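Local coordinates for surface glycan binding protein B (Bacteroides ovatus, PDB 6E57) that binds mixed-linkage beta-glucan through its C-terminal domain and is thought to hold cereal glucan at the bacterial surface for uptake, at residues Ile65-Thr70 / Thr75-Phe80; Ser99-Thr104 / Arg199-Asp204; Pro147-Arg152 / Gly240-Asn245; Ser348-Val353 / Ala403-Val408. All coordinates share one frame; numbering follows the deposited sequence.

Contact 1: Ile65-Thr70 / Thr75-Phe80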
# COMPACT_ATOMS: atom_id res chain seq x y z
N ILE A 65 0.23 1.51 31.50
CA ILE A 65 -1.22 1.65 31.62
C ILE A 65 -1.63 1.14 33.00
O ILE A 65 -1.25 0.04 33.39
CB ILE A 65 -1.95 0.89 30.49
CG1 ILE A 65 -1.41 1.25 29.11
CG2 ILE A 65 -3.46 1.11 30.58
CD1 ILE A 65 -2.05 0.48 27.97
N ALA A 66 -2.42 1.95 33.72
CA ALA A 66 -2.91 1.64 35.08
C ALA A 66 -4.44 1.62 35.09
O ALA A 66 -5.07 2.65 34.86
CB ALA A 66 -2.37 2.66 36.06
N LEU A 67 -5.02 0.45 35.39
CA LEU A 67 -6.47 0.25 35.40
C LEU A 67 -7.02 0.52 36.80
O LEU A 67 -6.34 0.29 37.80
CB LEU A 67 -6.79 -1.19 34.98
CG LEU A 67 -6.15 -1.68 33.68
CD1 LEU A 67 -6.46 -3.15 33.45
CD2 LEU A 67 -6.61 -0.84 32.50
N THR A 68 -8.26 1.03 36.86
CA THR A 68 -9.14 0.92 38.03
C THR A 68 -10.36 0.09 37.63
O THR A 68 -10.99 0.37 36.61
CB THR A 68 -9.54 2.30 38.59
OG1 THR A 68 -9.92 3.14 37.50
CG2 THR A 68 -8.44 2.97 39.38
N VAL A 69 -10.66 -0.95 38.43
CA VAL A 69 -11.59 -2.00 38.04
C VAL A 69 -12.57 -2.28 39.18
O VAL A 69 -12.22 -2.19 40.36
CB VAL A 69 -10.83 -3.27 37.62
CG1 VAL A 69 -11.76 -4.34 37.08
CG2 VAL A 69 -9.72 -2.97 36.63
N THR A 70 -13.81 -2.63 38.81
CA THR A 70 -14.85 -3.14 39.71
C THR A 70 -15.16 -4.58 39.32
O THR A 70 -15.20 -4.88 38.12
CB THR A 70 -16.10 -2.25 39.65
OG1 THR A 70 -15.69 -0.90 39.87
CG2 THR A 70 -17.17 -2.63 40.66
N THR A 75 -11.28 -9.28 40.96
CA THR A 75 -10.99 -9.28 39.52
C THR A 75 -9.52 -9.63 39.28
O THR A 75 -8.64 -9.17 40.01
CB THR A 75 -11.34 -7.93 38.87
OG1 THR A 75 -10.67 -6.89 39.59
CG2 THR A 75 -12.83 -7.66 38.84
N THR A 76 -9.28 -10.44 38.24
CA THR A 76 -7.95 -10.71 37.68
C THR A 76 -7.93 -10.23 36.23
O THR A 76 -8.87 -10.47 35.47
CB THR A 76 -7.60 -12.19 37.79
OG1 THR A 76 -7.68 -12.57 39.16
CG2 THR A 76 -6.22 -12.52 37.25
N VAL A 77 -6.84 -9.54 35.84
CA VAL A 77 -6.69 -9.02 34.49
C VAL A 77 -5.44 -9.64 33.85
O VAL A 77 -4.38 -9.73 34.48
CB VAL A 77 -6.66 -7.48 34.47
CG1 VAL A 77 -7.58 -6.88 35.52
CG2 VAL A 77 -5.25 -6.92 34.64
N THR A 78 -5.59 -10.08 32.60
CA THR A 78 -4.51 -10.66 31.81
C THR A 78 -4.22 -9.75 30.61
O THR A 78 -5.13 -9.18 30.01
CB THR A 78 -4.87 -12.08 31.36
OG1 THR A 78 -5.32 -12.81 32.50
CG2 THR A 78 -3.70 -12.82 30.74
N TRP A 79 -2.93 -9.63 30.27
CA TRP A 79 -2.49 -8.79 29.17
C TRP A 79 -1.94 -9.69 28.04
O TRP A 79 -1.28 -10.69 28.31
CB TRP A 79 -1.44 -7.78 29.65
CG TRP A 79 -1.85 -6.99 30.85
CD1 TRP A 79 -1.85 -7.42 32.15
CD2 TRP A 79 -2.32 -5.63 30.88
NE1 TRP A 79 -2.28 -6.42 32.98
CE2 TRP A 79 -2.58 -5.31 32.23
CE3 TRP A 79 -2.54 -4.66 29.90
CZ2 TRP A 79 -3.05 -4.06 32.62
CZ3 TRP A 79 -3.00 -3.42 30.29
CH2 TRP A 79 -3.26 -3.13 31.63
N PHE A 80 -2.24 -9.31 26.79
CA PHE A 80 -1.80 -10.03 25.61
C PHE A 80 -1.18 -9.04 24.61
O PHE A 80 -1.83 -8.09 24.19
CB PHE A 80 -2.96 -10.78 24.96
CG PHE A 80 -3.59 -11.85 25.81
CD1 PHE A 80 -4.50 -11.53 26.81
CD2 PHE A 80 -3.28 -13.19 25.60
CE1 PHE A 80 -5.08 -12.53 27.58
CE2 PHE A 80 -3.87 -14.18 26.38
CZ PHE A 80 -4.76 -13.85 27.37

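Contact 2: Ser99-Thr104 / Arg199-Asp204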
# COMPACT_ATOMS: atom_id res chain seq x y z
N SER A 99 8.79 -2.88 28.48
CA SER A 99 9.71 -2.36 27.48
C SER A 99 9.53 -3.16 26.18
O SER A 99 9.67 -4.38 26.17
CB SER A 99 11.13 -2.43 27.98
OG SER A 99 11.99 -1.62 27.20
N LEU A 100 9.21 -2.45 25.08
CA LEU A 100 8.97 -3.05 23.77
C LEU A 100 9.97 -2.48 22.77
O LEU A 100 10.37 -1.31 22.86
CB LEU A 100 7.53 -2.74 23.33
CG LEU A 100 6.41 -3.33 24.18
CD1 LEU A 100 5.08 -2.68 23.84
CD2 LEU A 100 6.32 -4.84 24.01
N LYS A 101 10.36 -3.31 21.79
CA LYS A 101 11.15 -2.86 20.65
C LYS A 101 10.24 -2.01 19.75
O LYS A 101 9.01 -2.09 19.85
CB LYS A 101 11.74 -4.05 19.90
CG LYS A 101 12.49 -5.05 20.77
CD LYS A 101 13.42 -5.97 19.99
CE LYS A 101 13.37 -7.41 20.45
NZ LYS A 101 13.71 -7.56 21.89
N ALA A 102 10.84 -1.20 18.87
CA ALA A 102 10.06 -0.39 17.93
C ALA A 102 9.07 -1.29 17.17
O ALA A 102 9.37 -2.46 16.89
CB ALA A 102 10.97 0.33 16.97
N GLY A 103 7.89 -0.74 16.87
CA GLY A 103 6.88 -1.42 16.06
C GLY A 103 5.46 -1.05 16.47
O GLY A 103 5.25 -0.19 17.33
N THR A 104 4.50 -1.71 15.83
CA THR A 104 3.08 -1.59 16.13
C THR A 104 2.59 -2.95 16.63
O THR A 104 2.85 -3.97 16.00
CB THR A 104 2.30 -1.08 14.91
OG1 THR A 104 2.72 0.26 14.68
CG2 THR A 104 0.80 -1.14 15.08
N ARG A 199 7.50 -11.17 13.19
CA ARG A 199 8.04 -9.88 13.65
C ARG A 199 9.58 -9.95 13.60
O ARG A 199 10.18 -10.75 14.31
CB ARG A 199 7.54 -9.55 15.06
CG ARG A 199 7.93 -8.15 15.53
CD ARG A 199 7.31 -7.77 16.87
NE ARG A 199 5.87 -7.56 16.78
CZ ARG A 199 5.29 -6.48 16.27
NH1 ARG A 199 6.02 -5.52 15.73
NH2 ARG A 199 3.97 -6.37 16.30
N ILE A 200 10.19 -9.12 12.75
CA ILE A 200 11.63 -9.16 12.50
C ILE A 200 12.34 -8.18 13.44
O ILE A 200 11.74 -7.22 13.93
CB ILE A 200 11.98 -8.88 11.02
CG1 ILE A 200 11.43 -7.54 10.54
CG2 ILE A 200 11.52 -10.03 10.14
CD1 ILE A 200 12.20 -6.96 9.38
N VAL A 201 13.63 -8.45 13.66
CA VAL A 201 14.49 -7.68 14.54
C VAL A 201 15.83 -7.45 13.83
O VAL A 201 16.38 -8.38 13.24
CB VAL A 201 14.67 -8.40 15.89
CG1 VAL A 201 15.75 -7.76 16.75
CG2 VAL A 201 13.36 -8.48 16.66
N LEU A 202 16.32 -6.21 13.87
CA LEU A 202 17.60 -5.82 13.29
C LEU A 202 18.67 -5.86 14.39
O LEU A 202 18.46 -5.32 15.46
CB LEU A 202 17.49 -4.40 12.72
CG LEU A 202 16.29 -4.15 11.80
CD1 LEU A 202 16.27 -2.70 11.35
CD2 LEU A 202 16.31 -5.09 10.61
N GLN A 203 19.82 -6.49 14.09
CA GLN A 203 20.90 -6.68 15.07
C GLN A 203 22.16 -5.93 14.62
O GLN A 203 22.53 -5.97 13.45
CB GLN A 203 21.17 -8.17 15.27
CG GLN A 203 22.32 -8.46 16.22
CD GLN A 203 22.24 -9.85 16.83
OE1 GLN A 203 21.27 -10.19 17.50
NE2 GLN A 203 23.26 -10.65 16.58
N ASP A 204 22.81 -5.27 15.59
CA ASP A 204 24.08 -4.55 15.41
C ASP A 204 25.26 -5.53 15.42
O ASP A 204 25.10 -6.71 15.72
CB ASP A 204 24.31 -3.53 16.54
CG ASP A 204 23.89 -2.11 16.21
OD1 ASP A 204 23.71 -1.80 15.02
OD2 ASP A 204 23.75 -1.32 17.17
O HOH W 1 9.26 -5.33 15.95

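Contact 3: Pro147-Arg152 / Gly240-Asn245. With PO4 (phosphate ion), chain L.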
# COMPACT_ATOMS: atom_id res chain seq x y z
N PRO A 147 10.06 -17.68 0.58
CA PRO A 147 11.20 -18.43 1.11
C PRO A 147 12.16 -18.88 -0.01
O PRO A 147 11.72 -19.42 -1.02
CB PRO A 147 10.55 -19.63 1.81
CG PRO A 147 9.23 -19.82 1.09
CD PRO A 147 8.80 -18.42 0.70
N GLY A 148 13.46 -18.62 0.20
CA GLY A 148 14.51 -18.93 -0.76
C GLY A 148 14.94 -17.72 -1.57
O GLY A 148 16.04 -17.70 -2.13
N LYS A 149 14.08 -16.69 -1.61
CA LYS A 149 14.26 -15.53 -2.49
C LYS A 149 14.77 -14.34 -1.68
O LYS A 149 14.80 -14.37 -0.45
CB LYS A 149 12.93 -15.19 -3.16
CG LYS A 149 12.24 -16.36 -3.84
CD LYS A 149 11.38 -15.95 -5.01
CE LYS A 149 10.86 -17.13 -5.79
NZ LYS A 149 10.12 -16.70 -7.00
N THR A 150 15.18 -13.30 -2.40
CA THR A 150 15.68 -12.05 -1.84
C THR A 150 14.49 -11.13 -1.54
O THR A 150 13.47 -11.19 -2.23
CB THR A 150 16.69 -11.39 -2.78
OG1 THR A 150 16.05 -11.10 -4.02
CG2 THR A 150 17.91 -12.25 -3.04
N ALA A 151 14.64 -10.28 -0.51
CA ALA A 151 13.65 -9.29 -0.11
C ALA A 151 14.36 -7.98 0.27
O ALA A 151 15.58 -7.96 0.38
CB ALA A 151 12.83 -9.83 1.04
N ARG A 152 13.58 -6.91 0.46
CA ARG A 152 14.11 -5.58 0.75
C ARG A 152 13.48 -5.02 2.03
O ARG A 152 12.29 -5.19 2.26
CB ARG A 152 13.80 -4.59 -0.37
CG ARG A 152 14.16 -5.08 -1.77
CD ARG A 152 13.74 -4.07 -2.81
NE ARG A 152 14.45 -4.30 -4.06
CZ ARG A 152 14.62 -3.39 -5.00
NH1 ARG A 152 14.06 -2.20 -4.87
NH2 ARG A 152 15.37 -3.65 -6.05
N GLY A 240 3.28 -8.79 -8.18
CA GLY A 240 3.02 -9.79 -7.15
C GLY A 240 4.31 -10.34 -6.56
O GLY A 240 5.33 -9.66 -6.56
N ILE A 241 4.26 -11.59 -6.06
CA ILE A 241 5.37 -12.17 -5.30
C ILE A 241 5.85 -13.48 -5.95
O ILE A 241 7.06 -13.66 -6.09
CB ILE A 241 5.00 -12.35 -3.81
CG1 ILE A 241 6.14 -13.00 -3.01
CG2 ILE A 241 3.71 -13.12 -3.64
CD1 ILE A 241 7.38 -12.15 -2.89
N ASN A 242 4.94 -14.39 -6.32
CA ASN A 242 5.38 -15.68 -6.89
C ASN A 242 4.70 -15.89 -8.25
O ASN A 242 4.07 -16.92 -8.48
CB ASN A 242 5.14 -16.84 -5.93
CG ASN A 242 6.02 -16.79 -4.70
OD1 ASN A 242 7.23 -16.63 -4.81
ND2 ASN A 242 5.42 -16.93 -3.53
N LEU A 243 4.88 -14.92 -9.14
CA LEU A 243 4.08 -14.82 -10.36
C LEU A 243 4.65 -15.69 -11.48
O LEU A 243 4.00 -15.86 -12.51
CB LEU A 243 3.98 -13.35 -10.78
CG LEU A 243 3.29 -12.41 -9.80
CD1 LEU A 243 2.97 -11.08 -10.47
CD2 LEU A 243 2.01 -13.02 -9.23
N GLU A 244 5.86 -16.25 -11.29
CA GLU A 244 6.47 -17.14 -12.30
C GLU A 244 5.74 -18.49 -12.32
O GLU A 244 5.78 -19.20 -13.33
CB GLU A 244 7.98 -17.28 -12.06
CG GLU A 244 8.38 -18.33 -11.03
CD GLU A 244 8.29 -17.88 -9.58
OE1 GLU A 244 7.67 -16.83 -9.32
OE2 GLU A 244 8.85 -18.59 -8.72
N ASN A 245 5.08 -18.83 -11.20
CA ASN A 245 4.33 -20.09 -11.05
C ASN A 245 2.97 -20.02 -11.76
O ASN A 245 2.30 -21.05 -11.88
CB ASN A 245 4.10 -20.44 -9.57
CG ASN A 245 5.37 -20.79 -8.83
OD1 ASN A 245 6.22 -21.52 -9.35
ND2 ASN A 245 5.51 -20.30 -7.61
P PO4 L . 15.87 -0.14 -7.72
O1 PO4 L . 15.28 0.96 -6.85
O2 PO4 L . 17.31 -0.36 -7.32
O3 PO4 L . 15.82 0.28 -9.17
O4 PO4 L . 15.09 -1.41 -7.50

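Contact 4: Ser348-Val353 / Ala403-Val408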
# COMPACT_ATOMS: atom_id res chain seq x y z
N SER A 348 -14.39 10.78 -17.69
CA SER A 348 -13.46 10.18 -18.64
C SER A 348 -12.04 10.68 -18.36
O SER A 348 -11.86 11.81 -17.88
CB SER A 348 -13.88 10.47 -20.05
OG SER A 348 -15.23 10.11 -20.26
N THR A 349 -11.06 9.83 -18.67
CA THR A 349 -9.65 10.13 -18.45
C THR A 349 -8.99 10.51 -19.78
O THR A 349 -8.89 9.67 -20.68
CB THR A 349 -8.92 8.94 -17.83
OG1 THR A 349 -9.65 8.52 -16.68
CG2 THR A 349 -7.49 9.26 -17.43
N LEU A 350 -8.56 11.77 -19.89
CA LEU A 350 -7.75 12.23 -21.01
C LEU A 350 -6.29 11.91 -20.70
O LEU A 350 -5.87 12.03 -19.55
CB LEU A 350 -7.97 13.74 -21.21
CG LEU A 350 -7.39 14.32 -22.50
CD1 LEU A 350 -8.26 13.96 -23.70
CD2 LEU A 350 -7.25 15.82 -22.40
N LYS A 351 -5.54 11.49 -21.73
CA LYS A 351 -4.12 11.19 -21.64
C LYS A 351 -3.39 11.92 -22.77
O LYS A 351 -3.79 11.82 -23.91
CB LYS A 351 -3.88 9.68 -21.74
CG LYS A 351 -2.42 9.24 -21.75
CD LYS A 351 -2.22 7.77 -22.07
CE LYS A 351 -2.71 6.85 -20.98
NZ LYS A 351 -2.54 5.42 -21.33
N VAL A 352 -2.32 12.63 -22.42
CA VAL A 352 -1.45 13.28 -23.40
C VAL A 352 -0.05 12.66 -23.28
O VAL A 352 0.60 12.81 -22.25
CB VAL A 352 -1.38 14.81 -23.17
CG1 VAL A 352 -0.50 15.48 -24.21
CG2 VAL A 352 -2.76 15.44 -23.15
N VAL A 353 0.38 11.96 -24.34
CA VAL A 353 1.74 11.42 -24.44
C VAL A 353 2.63 12.52 -25.03
O VAL A 353 2.40 12.97 -26.15
CB VAL A 353 1.80 10.14 -25.29
CG1 VAL A 353 3.21 9.56 -25.35
CG2 VAL A 353 0.81 9.08 -24.79
N ALA A 403 -13.55 28.13 -25.91
CA ALA A 403 -12.95 27.97 -27.24
C ALA A 403 -12.05 26.72 -27.33
O ALA A 403 -11.09 26.70 -28.10
CB ALA A 403 -12.18 29.22 -27.60
N GLY A 404 -12.39 25.67 -26.58
CA GLY A 404 -11.81 24.34 -26.79
C GLY A 404 -10.60 24.06 -25.90
O GLY A 404 -10.40 24.70 -24.87
N PHE A 405 -9.80 23.08 -26.33
CA PHE A 405 -8.71 22.51 -25.56
C PHE A 405 -7.38 22.95 -26.17
O PHE A 405 -7.24 23.00 -27.39
CB PHE A 405 -8.85 20.99 -25.56
CG PHE A 405 -7.69 20.23 -24.97
CD1 PHE A 405 -7.57 20.08 -23.59
CD2 PHE A 405 -6.74 19.65 -25.79
CE1 PHE A 405 -6.50 19.37 -23.05
CE2 PHE A 405 -5.67 18.94 -25.24
CZ PHE A 405 -5.56 18.80 -23.88
N LEU A 406 -6.40 23.27 -25.31
CA LEU A 406 -5.03 23.55 -25.72
C LEU A 406 -4.06 22.77 -24.82
O LEU A 406 -4.31 22.59 -23.64
CB LEU A 406 -4.74 25.05 -25.60
CG LEU A 406 -5.44 25.98 -26.60
CD1 LEU A 406 -5.01 27.41 -26.37
CD2 LEU A 406 -5.15 25.58 -28.03
N CYS A 407 -2.95 22.32 -25.42
CA CYS A 407 -1.73 22.03 -24.69
C CYS A 407 -0.74 23.18 -24.94
O CYS A 407 -0.43 23.53 -26.08
CB CYS A 407 -1.12 20.70 -25.09
SG CYS A 407 -2.05 19.28 -24.46
N VAL A 408 -0.27 23.77 -23.84
CA VAL A 408 0.48 24.99 -23.81
C VAL A 408 1.82 24.70 -23.12
O VAL A 408 1.93 23.70 -22.41
CB VAL A 408 -0.36 26.07 -23.10
CG1 VAL A 408 0.47 27.06 -22.30
CG2 VAL A 408 -1.28 26.78 -24.08

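Contact 1: Ile65-Thr70 / Thr75-Phe80
I65-T70 and T75-F80 run close to antiparallel, 156° between their end-to-end directions, and they splay apart from the turn: the CA atoms of T70 and T75 are 7.3 Å apart, those of I65 and W79 10.8 Å. No hydrogen bond joins the two segments, and the contact is made mainly by side chains in the widening wedge. L67 and W79 approach from opposite directions. The CD1 methyl of L67 lies 3.6 Å from CZ2 of W79, and CG of L67 comes 3.8 Å from CH2 of W79, so the leucine rests obliquely on the far end of the six-membered ring. With its CG anti to the carbonyl carbon (chi1 -51°), W79 sends the indole across to I65, whose CG2 is 4.4 Å from CH2 of W79. The second contact of L67 is with V77, CD1 to CG2 at 4.1 Å. Nearer the turn, V69 leans on T75, its CG1 being 3.7 Å from OG1 of T75, while that hydroxyl is hydrogen-bonded to the carbonyl of P71. An alanine in place of L67 is likely to open a gap under the indole and leave V77 without its apolar mate. The indole N-H is satisfied, since NE1 of W79 bonds to the carbonyl of D93, and I109 of strand 103-113 touches both L67 and W79. I65-T70 pairs with 37-40 and 95-98, T75-F80 with 103-113 and 84-86: two sheets facing each other, the core of a beta sandwich consistent with an immunoglobulin-like domain.

Contact 2: Ser99-Thr104 / Arg199-Asp204
R199 reaches T104 with its guanidinium, NH2 donating to the backbone O of T104 at 2.7 Å with an N-H...O angle of 154°. The acceptor sits at the guanidinium edge, slightly out of its plane, and the donor is tilted 31° from the carbonyl plane. A second link runs through a water in the plane of the guanidinium: the water accepts from NH1 of R199 at 3.3 Å and donates to the carbonyl O of A102 at 3.0 Å. The arginine chain leaves the backbone extended and then bends at its third torsion, which turns the flat group toward the 102-104 backbone. Beside this polar patch, K101 crosses V201 at about a right angle, its CE 3.9 Å from CG2 of V201, a van der Waals touch between lysine methylene and valine methyl. These bonds bridge two domains, since strand 103-113 belongs to the N-terminal sandwich and strand 196-203 to the sheet of the following domain. G103, between A102 and T104, whose carbonyls R199 meets through water and directly, has backbone angles that call for glycine. Further out, the guanidinium has more partners: D82 forms a salt bridge with NH2 of R199, and Y105 gives a cation-pi contact. D213, on strand 209-217, accepts a hydrogen bond from the backbone N of T104, so a carboxylate of the second domain also holds the first-domain chain at the residue whose carbonyl R199 takes.

Contact 3: Pro147-Arg152 / Gly240-Asn245
K149 and E244 meet in a salt bridge across the junction of two consecutive beta domains, K149 lying just before strand 150-154 and E244 in the loop between strands 235-240 and 246-251. The two side chains come from opposite directions, NZ of K149 standing 2.9 Å from OE2 of E244 and 41° above the carboxylate plane. The lysine is extended beyond CG, which carries its ammonium over to E244; S264 OG also bonds NZ. The buried side is N242: its OD1 is 3.6 Å from K149 NZ, close but not a hydrogen bond. That amide is instead held by the backbone carbonyls of T218 and A220, through ND2, and by the hydroxyl of S146, through OD1. By contrast K149 and E244 are both partly exposed, and the whole contact buries a modest 127 Å². A methionine in place of K149 would probably leave the carboxylate of E244 without its countercharge at the domain junction. On the solvent side, R152 makes no contact with 240-245. Its guanidinium instead takes a phosphate, probably from the crystallisation liquor: NH1 and NH2 of R152 are 2.9 and 2.7 Å from the same phosphate oxygen, O4.

Contact 4: Ser348-Val353 / Ala403-Val408
L350 and F405 come from opposite directions, and the methyl CD2 of L350 divides its approach between two ring carbons, 3.7 Å from CE1 and 3.7 Å from CZ of F405. It reaches the ring obliquely. Both residues place CG anti to the backbone N (chi1 -169° in L350 and 172° in F405), a choice that throws each chain across the space between the strands. V352 meets the same end of the ring, its CG2 near the ring plane at the edge, 4.4 Å from CZ of F405. The same valine straddles the sulfur of C407, with SG 4.1 Å from CG1 and also 4.1 Å from CG2 of V352. Both branches can share the sulfur because CG1 stands anti to the valine N and CG2 anti to its carbonyl carbon, while SG of C407 is itself anti to the cysteine carbonyl carbon. The strand pair lies in facing sheets of the C-terminal beta sandwich, since 349-356 pairs with 385-390 and 412-419 and 405-409 with 364-369. The axes of 349-353 and 405-408 pass 10.9 Å apart and are inclined by 36°, and no hydrogen bond crosses between the segments. L367 of strand 364-369 touches all four of these side chains, while the F405 ring stacks with that of F341 on helix 338-343. The side chain of C407 lies about 13 Å from a bound glucose unit. On the other face of 405-408, L406 touches W372 and V408 touches both W322 and W372, two tryptophans that line the glycan pocket.

The four contacts follow the chain from N to C terminus through a row of beta domains. Contact 1 lies within the N-terminal sandwich, and contact 2 shares its larger sheet, where strands 75-81 and 103-113 are neighbours; their centres are 26 Å apart. Contacts 2 and 3 interlock in sequence, the segments of one alternating with those of the other. Contact 2 joins the first domain to the second and contact 3 the second to the third; their nearest atoms are about 7 Å apart. Contact 4 stands apart, its centre 62 Å from that of contact 1, in the domain bearing the glycan pocket. The extended shape is consistent with holding that pocket away from the N-terminal end.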